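Local atomic coordinates of phosphotriesterase family protein (Listeria monocytogenes serotype 4b str. H7858, PDB entry 3PNZ), a protein that probably hydrolyses phosphorylated sugar lactones at a binuclear zinc centre, as an amidohydrolase-fold lactonase. Residues A[136-140]-A[141-145]. Sequence-based numbering, arbitrary orientation.
Sequences VNEVE and NGLEG
Asn-137 and Asn-141 meet where helix 128-140 ends and its chain turns off into a loop, a compact example of C-terminal helix termination; Glu-138 and Leu-143 form the second pair of the contact. The carbonyl O of Asn-137 accepts two backbone bonds: one from Asn-141 N at 2.8 Å, tilted 32° from the carbonyl plane, and a straighter one from Gly-142 N at 3.0 Å, lying in that plane. Gly-142 is the first residue to leave helical geometry, with positive phi, a backbone conformation suited to glycine. Its O points back at the last turn and meets Glu-138 CA at 3.4 Å in a nearly linear CA-H...O contact. On the outer surface the Asn-137 and Asn-141 side chains run side by side in the same direction, their amide planes only 16° apart.

Glu-138 works the other flank. Its CG lies anti to the carbonyl carbon (chi1 -68°) and the chain is extended beyond it, so that Leu-143 CD2 rests against it from CB to the carboxylate, nearest Glu-138 CD at 3.7 Å; the two side chains cross at about a right angle. A water then bridges carboxylate and loop, donating to Glu-138 OE2 at 2.7 Å and accepting from Glu-144 N at 2.8 Å. Arg-73 forms salt bridges with both Glu-138 and Glu-144, which probably offsets the proximity of two acids, and Glu-144 also pairs with Lys-106.

In the TIM-barrel fold, this turn starts the connection from helix 128-140 to strand 150-152; Val-136 and Glu-140 rest against helix 164-180, while Glu-138 OE1 accepts a hydrogen bond from Gly-94 N, in the loop following strand 88-92.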
loop_
_atom_site.group_PDB
_atom_site.type_symbol
_atom_site.label_atom_id
_atom_site.label_comp_id
_atom_site.label_asym_id
_atom_site.label_seq_id
_atom_site.Cartn_x
_atom_site.Cartn_y
_atom_site.Cartn_z
ATOM N N VAL A 136 2.146 -3.207 16.564
ATOM C CA VAL A 136 0.884 -3.113 17.292
ATOM C C VAL A 136 0.651 -1.690 17.807
ATOM O O VAL A 136 -0.454 -1.152 17.712
ATOM C CB VAL A 136 0.836 -4.104 18.468
ATOM C CG1 VAL A 136 -0.405 -3.848 19.327
ATOM C CG2 VAL A 136 0.837 -5.533 17.954
ATOM N N ASN A 137 1.704 -1.076 18.333
ATOM C CA ASN A 137 1.596 0.275 18.878
ATOM C C ASN A 137 1.265 1.307 17.802
ATOM O O ASN A 137 0.552 2.274 18.065
ATOM C CB ASN A 137 2.869 0.655 19.641
ATOM C CG ASN A 137 3.007 -0.104 20.963
ATOM O OD1 ASN A 137 2.027 -0.624 21.501
ATOM N ND2 ASN A 137 4.227 -0.170 21.485
ATOM N N GLU A 138 1.766 1.096 16.583
ATOM C CA GLU A 138 1.435 1.997 15.476
ATOM C C GLU A 138 -0.053 1.937 15.119
ATOM O O GLU A 138 -0.654 2.944 14.732
ATOM C CB GLU A 138 2.313 1.704 14.245
ATOM C CG GLU A 138 3.773 2.051 14.459
ATOM C CD GLU A 138 4.563 2.192 13.161
ATOM O OE1 GLU A 138 4.414 1.336 12.258
ATOM O OE2 GLU A 138 5.347 3.159 13.052
ATOM N N VAL A 139 -0.645 0.754 15.264
ATOM C CA VAL A 139 -2.049 0.545 14.940
ATOM C C VAL A 139 -2.967 1.005 16.074
ATOM O O VAL A 139 -4.016 1.594 15.833
ATOM C CB VAL A 139 -2.334 -0.938 14.662
ATOM C CG1 VAL A 139 -3.829 -1.195 14.551
ATOM C CG2 VAL A 139 -1.622 -1.373 13.376
ATOM N N GLU A 140 -2.546 0.732 17.303
ATOM C CA GLU A 140 -3.406 0.940 18.473
ATOM C C GLU A 140 -3.234 2.293 19.161
ATOM O O GLU A 140 -4.189 2.825 19.734
ATOM C CB GLU A 140 -3.198 -0.194 19.478
ATOM C CG GLU A 140 -3.549 -1.569 18.932
ATOM C CD GLU A 140 -5.045 -1.789 18.723
ATOM O OE1 GLU A 140 -5.797 -0.805 18.548
ATOM O OE2 GLU A 140 -5.473 -2.963 18.738
ATOM N N ASN A 141 -2.027 2.848 19.107
ATOM C CA ASN A 141 -1.728 4.105 19.783
ATOM C C ASN A 141 -1.509 5.264 18.818
ATOM O O ASN A 141 -2.047 6.356 19.003
ATOM C CB ASN A 141 -0.500 3.945 20.682
ATOM C CG ASN A 141 -0.713 2.923 21.784
ATOM O OD1 ASN A 141 -1.845 2.620 22.146
ATOM N ND2 ASN A 141 0.376 2.391 22.320
ATOM N N GLY A 142 -0.699 5.031 17.790
ATOM C CA GLY A 142 -0.444 6.047 16.788
ATOM C C GLY A 142 0.893 5.872 16.093
ATOM O O GLY A 142 1.799 5.216 16.607
ATOM N N LEU A 143 1.010 6.463 14.910
ATOM C CA LEU A 143 2.253 6.412 14.150
ATOM C C LEU A 143 3.277 7.437 14.642
ATOM O O LEU A 143 2.976 8.622 14.748
ATOM C CB LEU A 143 1.961 6.639 12.665
ATOM C CG LEU A 143 1.210 5.520 11.935
ATOM C CD1 LEU A 143 0.379 6.078 10.781
ATOM C CD2 LEU A 143 2.168 4.431 11.454
ATOM N N GLU A 144 4.484 6.967 14.938
ATOM C CA GLU A 144 5.631 7.847 15.179
ATOM C C GLU A 144 5.393 8.975 16.178
ATOM O O GLU A 144 5.748 10.126 15.917
ATOM C CB GLU A 144 6.120 8.436 13.854
ATOM C CG GLU A 144 6.448 7.359 12.852
ATOM C CD GLU A 144 7.212 7.871 11.647
ATOM O OE1 GLU A 144 7.536 7.033 10.784
ATOM O OE2 GLU A 144 7.486 9.089 11.561
ATOM N N GLY A 145 4.801 8.644 17.319
ATOM C CA GLY A 145 4.578 9.627 18.367
ATOM C C GLY A 145 3.386 10.547 18.153
ATOM O O GLY A 145 3.149 11.452 18.957
HETATM O O HOH W 1 5.827 4.493 15.348
#